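Local coordinates for protein exodeoxyribonuclease III (PDB 2VOA) that cleaves DNA at abasic sites as an AP endonuclease of the ExoIII family, probably with the aid of bound magnesium or manganese ions, at residues D76-L81 and L91-I96; I197-D202 and C233-K238; M147-E152 and R174-I179. The protein carries 1 engineered substitution. One frame throughout, in Å; residues are numbered along the deposited sequence.

Contact 1 of 3, residues D76-L81 and L91-I96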
loop_
_atom_site.group_PDB
_atom_site.type_symbol
_atom_site.label_atom_id
_atom_site.label_comp_id
_atom_site.label_asym_id
_atom_site.label_seq_id
_atom_site.Cartn_x
_atom_site.Cartn_y
_atom_site.Cartn_z
ATOM N N ASP A 76 33.640 -9.478 10.548
ATOM C CA ASP A 76 33.939 -10.637 9.698
ATOM C C ASP A 76 32.731 -11.034 8.848
ATOM O O ASP A 76 32.335 -12.209 8.800
ATOM C CB ASP A 76 34.409 -11.827 10.556
ATOM C CG ASP A 76 35.662 -11.510 11.379
ATOM O OD1 ASP A 76 36.532 -10.742 10.915
ATOM O OD2 ASP A 76 35.774 -12.040 12.503
ATOM N N VAL A 77 32.132 -10.042 8.194
ATOM C CA VAL A 77 30.891 -10.256 7.447
ATOM C C VAL A 77 31.217 -10.911 6.107
ATOM O O VAL A 77 32.147 -10.478 5.397
ATOM C CB VAL A 77 30.146 -8.920 7.206
ATOM C CG1 VAL A 77 28.860 -9.144 6.434
ATOM C CG2 VAL A 77 29.860 -8.201 8.523
ATOM N N SER A 78 30.480 -11.972 5.777
ATOM C CA SER A 78 30.626 -12.617 4.458
ATOM C C SER A 78 29.260 -12.911 3.845
ATOM O O SER A 78 28.262 -12.992 4.560
ATOM C CB SER A 78 31.496 -13.882 4.532
ATOM O OG SER A 78 30.886 -14.887 5.322
ATOM N N PHE A 79 29.239 -13.063 2.516
ATOM C CA PHE A 79 27.997 -13.274 1.761
ATOM C C PHE A 79 28.108 -14.515 0.887
ATOM O O PHE A 79 29.140 -14.751 0.223
ATOM C CB PHE A 79 27.697 -12.082 0.820
ATOM C CG PHE A 79 27.814 -10.724 1.477
ATOM C CD1 PHE A 79 28.748 -9.788 1.008
ATOM C CD2 PHE A 79 27.026 -10.384 2.574
ATOM C CE1 PHE A 79 28.868 -8.534 1.629
ATOM C CE2 PHE A 79 27.145 -9.128 3.188
ATOM C CZ PHE A 79 28.048 -8.220 2.721
ATOM N N GLY A 80 27.028 -15.279 0.855
ATOM C CA GLY A 80 26.897 -16.414 -0.067
ATOM C C GLY A 80 27.623 -17.679 0.373
ATOM O O GLY A 80 28.382 -17.685 1.357
ATOM N N LEU A 81 27.346 -18.768 -0.341
ATOM C CA LEU A 81 28.108 -20.002 -0.207
ATOM C C LEU A 81 29.519 -19.800 -0.766
ATOM O O LEU A 81 29.768 -18.823 -1.476
ATOM C CB LEU A 81 27.375 -21.140 -0.927
ATOM C CG LEU A 81 26.093 -21.632 -0.225
ATOM C CD1 LEU A 81 25.276 -22.515 -1.178
ATOM C CD2 LEU A 81 26.435 -22.405 1.060
ATOM N N LEU A 91 22.518 -15.814 1.695
ATOM C CA LEU A 91 23.285 -16.220 2.869
ATOM C C LEU A 91 24.143 -15.050 3.285
ATOM O O LEU A 91 24.906 -14.527 2.474
ATOM C CB LEU A 91 24.169 -17.441 2.555
ATOM C CG LEU A 91 24.967 -18.127 3.678
ATOM C CD1 LEU A 91 25.397 -19.513 3.258
ATOM C CD2 LEU A 91 26.238 -17.336 4.151
ATOM N N ILE A 92 24.001 -14.663 4.547
ATOM C CA ILE A 92 24.858 -13.630 5.129
ATOM C C ILE A 92 25.347 -14.149 6.467
ATOM O O ILE A 92 24.570 -14.754 7.237
ATOM C CB ILE A 92 24.122 -12.246 5.235
ATOM C CG1 ILE A 92 25.091 -11.121 5.650
ATOM C CG2 ILE A 92 22.873 -12.319 6.147
ATOM C CD1 ILE A 92 24.450 -9.740 5.681
ATOM N N ARG A 93 26.638 -13.945 6.725
ATOM C CA ARG A 93 27.271 -14.468 7.925
ATOM C C ARG A 93 28.122 -13.402 8.595
ATOM O O ARG A 93 28.753 -12.624 7.919
ATOM C CB ARG A 93 28.146 -15.645 7.551
ATOM C CG ARG A 93 28.919 -16.255 8.718
ATOM C CD ARG A 93 29.449 -17.575 8.290
ATOM N NE ARG A 93 29.864 -18.424 9.403
ATOM C CZ ARG A 93 30.422 -19.614 9.220
ATOM N NH1 ARG A 93 30.591 -20.070 7.980
ATOM N NH2 ARG A 93 30.793 -20.353 10.255
ATOM N N ALA A 94 28.123 -13.384 9.920
ATOM C CA ALA A 94 28.884 -12.391 10.671
ATOM C C ALA A 94 29.172 -12.910 12.059
ATOM O O ALA A 94 28.426 -13.733 12.577
ATOM C CB ALA A 94 28.115 -11.068 10.750
ATOM N N LYS A 95 30.253 -12.420 12.665
ATOM C CA LYS A 95 30.461 -12.609 14.084
ATOM C C LYS A 95 29.836 -11.390 14.784
ATOM O O LYS A 95 30.237 -10.235 14.534
ATOM C CB LYS A 95 31.963 -12.679 14.387
ATOM C CG LYS A 95 32.304 -13.128 15.816
ATOM C CD LYS A 95 33.794 -12.966 16.041
ATOM C CE LYS A 95 34.249 -13.485 17.395
ATOM N NZ LYS A 95 33.787 -14.881 17.612
ATOM N N ILE A 96 28.845 -11.649 15.635
ATOM C CA ILE A 96 28.100 -10.576 16.311
ATOM C C ILE A 96 28.053 -10.870 17.800
ATOM O O ILE A 96 27.531 -11.924 18.197
ATOM C CB ILE A 96 26.655 -10.465 15.764
ATOM C CG1 ILE A 96 26.708 -10.202 14.255
ATOM C CG2 ILE A 96 25.887 -9.361 16.465
ATOM C CD1 ILE A 96 25.376 -10.296 13.538
#
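F79 and I92 form a non-hydrogen-bonded antiparallel pair, and their side chains run next to each other in the same direction. I92 meets the rim of the phenyl ring: its CG1 lies 3.7 Å from CD2 of F79, and its CD1 sits at the edge in the ring plane, 3.7 Å from CE2 of F79. CG1 of I92 stands anti to the backbone N (chi1 -172°), which brings it alongside the ring, and this buried, beta-branched side chain also touches V66 and I68 of strand 63-70. The neighbouring pair, S78 and R93, bonds in both directions, with S78 N 2.8 Å from R93 O and R93 N 2.9 Å from S78 O. A third bond, G80 N to L91 O at 2.8 Å, is nearly straight (173°) and continues the pairing just past the end of strand 77-79; G80 has a positive phi of 79°, which glycine accepts readily. These bonds make strands 77-79 and 91-96 a beta hairpin at one margin of a mixed sheet, one of the two sheets packed together in the DNase I-like fold. Tight packing continues at L91, whose CD1 lies 3.8 Å from CD2 of L81; the two leucines cross at about a right angle and both touch Y130 of helix 115-134. On the face across from F79 and I92 the packing is thinner: S78 OG rests 3.6 Å from CB of R93, and the extended arginine leads its guanidinium away to a salt bridge with D100 and hydrogen bonds to T134 and Y130. At the far end, the exposed D76 and K95 lie side by side without pairing: OD2 of D76 and NZ of K95 remain 6.2 Å apart, and charged side chains suit this solvent-facing end.

Contact 2 of 3, residues I197-D202 and C233-K238; sequences IYTFYD and CYADIK
The loop 197-202, which carries a classic beta bulge where T199 and F200 both face W215, lies against the end of edge strand 230-235. The methyl of A235 points toward the loop and enters three of the four residue contacts. Its CB lies 3.7 Å from CG2 of I197, 3.9 Å from the carbonyl O of Y198 and 4.1 Å from CG2 of T199, so one small residue meets three successive residues of the loop; a short side chain fits where the backbones come this near. I197 offers its methyl branch, with CG2 anti to the backbone N. Farther along, the side chain of I237 meets that of Y201 at about a right angle. The chi2 of I237 (62°) bends CD1 to within 4.1 Å of CE1 of Y201, an oblique approach to the ring. Next to this apolar patch the strand gives way to a turn that leads into a helix: OD2 of D236 accepts from K238 N at 3.1 Å, a capping bond. Beyond the two segments, L249 touches both Y201 and I237, T199 turns its hydroxyl to D218, which is predicted to matter for catalysis, and F200 meets the ring of H248, a predicted active-site residue. No hydrogen bond joins the two segments themselves: the direct contact is essentially apolar, resting on close packing and burial of methyl groups, while T199 OG1 bonds to D218, and the carboxylate of D236 is used within its own segment and by the indole N-H of W22.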
loop_
_atom_site.group_PDB
_atom_site.type_symbol
_atom_site.label_atom_id
_atom_site.label_comp_id
_atom_site.label_asym_id
_atom_site.label_seq_id
_atom_site.Cartn_x
_atom_site.Cartn_y
_atom_site.Cartn_z
ATOM N N ILE A 197 3.161 -25.295 16.349
ATOM C CA ILE A 197 3.650 -23.916 16.354
ATOM C C ILE A 197 4.062 -23.616 14.925
ATOM O O ILE A 197 4.903 -24.322 14.372
ATOM C CB ILE A 197 4.860 -23.737 17.266
ATOM C CG1 ILE A 197 4.489 -24.055 18.721
ATOM C CG2 ILE A 197 5.428 -22.277 17.136
ATOM C CD1 ILE A 197 5.634 -23.990 19.694
ATOM N N TYR A 198 3.467 -22.573 14.333
ATOM C CA TYR A 198 3.707 -22.283 12.914
ATOM C C TYR A 198 4.327 -20.901 12.775
ATOM O O TYR A 198 3.998 -19.991 13.537
ATOM C CB TYR A 198 2.428 -22.394 12.082
ATOM C CG TYR A 198 1.793 -23.752 12.190
ATOM C CD1 TYR A 198 0.465 -23.871 12.575
ATOM C CD2 TYR A 198 2.532 -24.921 11.947
ATOM C CE1 TYR A 198 -0.159 -25.111 12.684
ATOM C CE2 TYR A 198 1.914 -26.181 12.048
ATOM C CZ TYR A 198 0.586 -26.263 12.449
ATOM O OH TYR A 198 -0.028 -27.499 12.558
ATOM N N THR A 199 5.269 -20.787 11.849
ATOM C CA THR A 199 5.970 -19.536 11.584
ATOM C C THR A 199 5.533 -18.929 10.235
ATOM O O THR A 199 6.080 -17.920 9.801
ATOM C CB THR A 199 7.511 -19.727 11.610
ATOM O OG1 THR A 199 7.894 -20.799 10.728
ATOM C CG2 THR A 199 8.000 -20.007 13.044
ATOM N N PHE A 200 4.593 -19.602 9.565
ATOM C CA PHE A 200 4.116 -19.194 8.245
ATOM C C PHE A 200 2.652 -19.560 8.051
ATOM O O PHE A 200 2.243 -20.688 8.319
ATOM C CB PHE A 200 4.953 -19.846 7.149
ATOM C CG PHE A 200 4.375 -19.676 5.771
ATOM C CD1 PHE A 200 4.416 -18.437 5.141
ATOM C CD2 PHE A 200 3.790 -20.750 5.114
ATOM C CE1 PHE A 200 3.873 -18.267 3.839
ATOM C CE2 PHE A 200 3.255 -20.597 3.816
ATOM C CZ PHE A 200 3.299 -19.329 3.188
ATOM N N TYR A 201 1.863 -18.596 7.572
ATOM C CA TYR A 201 0.485 -18.841 7.157
ATOM C C TYR A 201 0.342 -18.177 5.797
ATOM O O TYR A 201 0.601 -16.974 5.666
ATOM C CB TYR A 201 -0.520 -18.210 8.128
ATOM C CG TYR A 201 -0.515 -18.827 9.502
ATOM C CD1 TYR A 201 0.291 -18.305 10.506
ATOM C CD2 TYR A 201 -1.356 -19.906 9.813
ATOM C CE1 TYR A 201 0.293 -18.851 11.791
ATOM C CE2 TYR A 201 -1.359 -20.454 11.088
ATOM C CZ TYR A 201 -0.536 -19.926 12.062
ATOM O OH TYR A 201 -0.548 -20.451 13.335
ATOM N N ASP A 202 -0.042 -18.955 4.790
ATOM C CA ASP A 202 -0.148 -18.453 3.415
ATOM C C ASP A 202 -1.216 -17.377 3.325
ATOM O O ASP A 202 -2.324 -17.584 3.805
ATOM C CB ASP A 202 -0.449 -19.625 2.468
ATOM C CG ASP A 202 -0.301 -19.265 1.010
ATOM O OD1 ASP A 202 -0.874 -18.255 0.575
ATOM O OD2 ASP A 202 0.349 -20.046 0.267
ATOM N N CYS A 233 12.035 -20.375 23.582
ATOM C CA CYS A 233 11.955 -20.228 22.146
ATOM C C CYS A 233 10.471 -20.233 21.826
ATOM O O CYS A 233 9.712 -21.035 22.385
ATOM C CB CYS A 233 12.667 -21.366 21.429
ATOM S SG CYS A 233 12.719 -21.197 19.619
ATOM N N TYR A 234 10.057 -19.306 20.980
ATOM C CA TYR A 234 8.642 -19.168 20.649
ATOM C C TYR A 234 8.473 -18.392 19.351
ATOM O O TYR A 234 9.377 -17.661 18.930
ATOM C CB TYR A 234 7.900 -18.437 21.778
ATOM C CG TYR A 234 8.560 -17.133 22.202
ATOM C CD1 TYR A 234 8.231 -15.923 21.581
ATOM C CD2 TYR A 234 9.533 -17.116 23.222
ATOM C CE1 TYR A 234 8.842 -14.716 21.977
ATOM C CE2 TYR A 234 10.157 -15.926 23.615
ATOM C CZ TYR A 234 9.802 -14.730 23.002
ATOM O OH TYR A 234 10.434 -13.574 23.421
ATOM N N ALA A 235 7.311 -18.570 18.727
ATOM C CA ALA A 235 6.917 -17.793 17.559
ATOM C C ALA A 235 5.996 -16.684 18.023
ATOM O O ALA A 235 5.078 -16.922 18.808
ATOM C CB ALA A 235 6.227 -18.683 16.493
ATOM N N ASP A 236 6.241 -15.474 17.550
ATOM C CA ASP A 236 5.419 -14.317 17.946
ATOM C C ASP A 236 4.281 -14.048 16.959
ATOM O O ASP A 236 4.509 -13.549 15.861
ATOM C CB ASP A 236 6.319 -13.085 18.107
ATOM C CG ASP A 236 5.592 -11.878 18.697
ATOM O OD1 ASP A 236 6.280 -10.842 18.890
ATOM O OD2 ASP A 236 4.362 -11.954 18.975
ATOM N N ILE A 237 3.053 -14.396 17.357
ATOM C CA ILE A 237 1.875 -14.233 16.495
ATOM C C ILE A 237 1.438 -12.760 16.313
ATOM O O ILE A 237 0.747 -12.411 15.339
ATOM C CB ILE A 237 0.677 -15.118 17.000
ATOM C CG1 ILE A 237 -0.450 -15.237 15.948
ATOM C CG2 ILE A 237 0.129 -14.596 18.316
ATOM C CD1 ILE A 237 -0.044 -15.903 14.667
ATOM N N LYS A 238 1.822 -11.892 17.251
ATOM C CA LYS A 238 1.324 -10.505 17.239
ATOM C C LYS A 238 1.571 -9.735 15.914
ATOM O O LYS A 238 0.615 -9.171 15.353
ATOM C CB LYS A 238 1.819 -9.718 18.462
ATOM C CG LYS A 238 1.240 -10.219 19.768
ATOM C CD LYS A 238 1.706 -9.370 20.941
ATOM C CE LYS A 238 1.325 -10.032 22.263
ATOM N NZ LYS A 238 2.429 -9.882 23.271
#

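Contact 3 of 3, residues M147-E152 and R174-I179; sequences MNVAPE and RAYKKI
The phenol ring of Y176 has V149 over one face: CB of V149 stands 4.0 Å above the ring plane, displaced toward the rim, and CG1 of V149 reaches CB of Y176 at 3.7 Å. At the edge, near the ring plane, CB of P151 lies 3.9 Å from CD2 of Y176. The M147 side chain crosses the tyrosine at about a right angle, its CG oblique to the ring, 3.6 Å from CE1 and from OH of Y176. A chi1 of 176° sets CG of Y176 anti to the backbone N, off the helix toward the loop. A219 and L221 of strand 218-222 also touch this tyrosine, and the broad ring offers apolar surface to aliphatic neighbours on several sides at once. The loop follows strand 141-144 and carries the Gly-Asp-X-Asn sequence of the AP endonuclease family, in which M147 is the variable residue between D146 and N148, both predicted to bind metal. Helix 170-180 thus packs on the inner side chains of a loop whose N148 backbone N-H is held by the D146 carboxylate and whose N148 side chain donates to V106 O. Compact V149 and the ring of P151 suit a loop whose backbone runs near the tyrosine: the CA atoms of V149 and Y176 are 7.2 Å apart. Toward the surface the chemistry changes. K177 CE passes 3.2 Å from the carbonyl O of P151, an oxygen that accepts a hydrogen bond from R173. NZ of K177 then makes a salt bridge to OE1 of E152 at 2.7 Å, approaching on the syn side but 33° out of the carboxylate plane. The two flexible chains cross at about a right angle, and both bend to meet: E152 at chi2, K177 at chi3 and chi4.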
loop_
_atom_site.group_PDB
_atom_site.type_symbol
_atom_site.label_atom_id
_atom_site.label_comp_id
_atom_site.label_asym_id
_atom_site.label_seq_id
_atom_site.Cartn_x
_atom_site.Cartn_y
_atom_site.Cartn_z
ATOM N N MET A 147 14.214 -21.821 6.113
ATOM C CA MET A 147 14.800 -23.045 5.546
ATOM C C MET A 147 13.962 -23.624 4.421
ATOM O O MET A 147 14.432 -24.477 3.663
ATOM C CB MET A 147 14.950 -24.089 6.675
ATOM C CG MET A 147 15.746 -23.598 7.923
ATOM S SD MET A 147 17.295 -22.752 7.507
ATOM C CE MET A 147 17.862 -22.446 9.181
ATOM N N ASN A 148 12.702 -23.201 4.333
ATOM C CA ASN A 148 11.754 -23.818 3.396
ATOM C C ASN A 148 11.769 -25.336 3.521
ATOM O O ASN A 148 11.610 -26.075 2.559
ATOM C CB ASN A 148 12.001 -23.349 1.956
ATOM C CG ASN A 148 11.490 -21.935 1.734
ATOM O OD1 ASN A 148 10.319 -21.645 1.991
ATOM N ND2 ASN A 148 12.363 -21.053 1.271
ATOM N N VAL A 149 11.923 -25.792 4.758
ATOM C CA VAL A 149 11.823 -27.220 5.054
ATOM C C VAL A 149 11.143 -27.358 6.399
ATOM O O VAL A 149 11.584 -26.761 7.387
ATOM C CB VAL A 149 13.216 -27.918 5.126
ATOM C CG1 VAL A 149 13.079 -29.403 5.553
ATOM C CG2 VAL A 149 13.951 -27.827 3.783
ATOM N N ALA A 150 10.096 -28.164 6.408
ATOM C CA ALA A 150 9.403 -28.550 7.631
ATOM C C ALA A 150 9.881 -29.991 7.905
ATOM O O ALA A 150 9.442 -30.948 7.224
ATOM C CB ALA A 150 7.902 -28.509 7.399
ATOM N N PRO A 151 10.833 -30.150 8.848
ATOM C CA PRO A 151 11.530 -31.450 8.928
ATOM C C PRO A 151 10.716 -32.615 9.507
ATOM O O PRO A 151 10.976 -33.772 9.141
ATOM C CB PRO A 151 12.729 -31.152 9.844
ATOM C CG PRO A 151 12.247 -30.051 10.739
ATOM C CD PRO A 151 11.354 -29.184 9.844
ATOM N N GLU A 152 9.760 -32.322 10.400
ATOM C CA GLU A 152 8.955 -33.386 11.028
ATOM C C GLU A 152 7.470 -33.195 10.746
ATOM O O GLU A 152 7.061 -32.066 10.470
ATOM C CB GLU A 152 9.177 -33.381 12.555
ATOM C CG GLU A 152 10.646 -33.554 12.980
ATOM C CD GLU A 152 11.256 -34.878 12.546
ATOM O OE1 GLU A 152 12.506 -34.944 12.473
ATOM O OE2 GLU A 152 10.513 -35.865 12.296
ATOM N N ARG A 174 15.303 -34.985 4.126
ATOM C CA ARG A 174 16.519 -35.768 4.381
ATOM C C ARG A 174 17.782 -34.878 4.272
ATOM O O ARG A 174 18.703 -34.984 5.091
ATOM C CB ARG A 174 16.609 -36.950 3.400
ATOM C CG ARG A 174 17.921 -37.728 3.526
ATOM C CD ARG A 174 18.048 -38.890 2.563
ATOM N NE ARG A 174 19.232 -39.674 2.926
ATOM C CZ ARG A 174 19.219 -40.829 3.597
ATOM N NH1 ARG A 174 18.072 -41.392 3.981
ATOM N NH2 ARG A 174 20.371 -41.435 3.878
ATOM N N ALA A 175 17.825 -34.012 3.258
ATOM C CA ALA A 175 18.987 -33.151 3.031
ATOM C C ALA A 175 19.162 -32.145 4.161
ATOM O O ALA A 175 20.269 -31.854 4.594
ATOM C CB ALA A 175 18.895 -32.447 1.680
ATOM N N TYR A 176 18.042 -31.649 4.677
ATOM C CA TYR A 176 18.073 -30.673 5.757
ATOM C C TYR A 176 18.522 -31.381 7.040
ATOM O O TYR A 176 19.433 -30.916 7.742
ATOM C CB TYR A 176 16.678 -30.073 5.901
ATOM C CG TYR A 176 16.514 -29.103 7.030
ATOM C CD1 TYR A 176 17.125 -27.855 6.995
ATOM C CD2 TYR A 176 15.745 -29.435 8.148
ATOM C CE1 TYR A 176 16.967 -26.942 8.018
ATOM C CE2 TYR A 176 15.561 -28.507 9.202
ATOM C CZ TYR A 176 16.175 -27.278 9.129
ATOM O OH TYR A 176 16.020 -26.364 10.138
ATOM N N LYS A 177 17.922 -32.530 7.316
ATOM C CA LYS A 177 18.285 -33.292 8.526
ATOM C C LYS A 177 19.747 -33.735 8.523
ATOM O O LYS A 177 20.365 -33.812 9.581
ATOM C CB LYS A 177 17.340 -34.458 8.743
ATOM C CG LYS A 177 15.904 -34.001 9.037
ATOM C CD LYS A 177 14.978 -35.207 8.912
ATOM C CE LYS A 177 13.829 -35.099 9.852
ATOM N NZ LYS A 177 13.511 -36.450 10.456
ATOM N N LYS A 178 20.314 -33.980 7.338
ATOM C CA LYS A 178 21.735 -34.297 7.225
ATOM C C LYS A 178 22.607 -33.186 7.822
ATOM O O LYS A 178 23.623 -33.458 8.483
ATOM C CB LYS A 178 22.081 -34.530 5.748
ATOM C CG LYS A 178 23.533 -34.874 5.477
ATOM C CD LYS A 178 23.793 -34.973 3.976
ATOM C CE LYS A 178 25.278 -35.077 3.682
ATOM N NZ LYS A 178 25.585 -35.560 2.315
ATOM N N ILE A 179 22.194 -31.938 7.616
ATOM C CA ILE A 179 22.909 -30.788 8.182
ATOM C C ILE A 179 22.720 -30.739 9.695
ATOM O O ILE A 179 23.683 -30.534 10.429
ATOM C CB ILE A 179 22.454 -29.449 7.575
ATOM C CG1 ILE A 179 22.440 -29.516 6.020
ATOM C CG2 ILE A 179 23.383 -28.323 8.047
ATOM C CD1 ILE A 179 21.849 -28.237 5.303
#

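Contact 3 is buried, whereas contacts 1 and 2 are only partly so. Contacts 1 and 3 belong to the same half of the sandwich: the hairpin is the margin of one sheet, the loop 147-152 follows another strand of it, and both contacts have neighbours on helix 115-134. Contact 2 joins a loop to the edge strand of the other sheet; it lies on the opposite side of the chain's centre from contact 1, their centres about 26 Å apart. Backbone hydrogen bonds dominate contact 1, methyl packing contact 2, and an aromatic core with a peripheral salt bridge contact 3. Contacts 2 and 3 each come within about 5 Å of the bound nucleic acid.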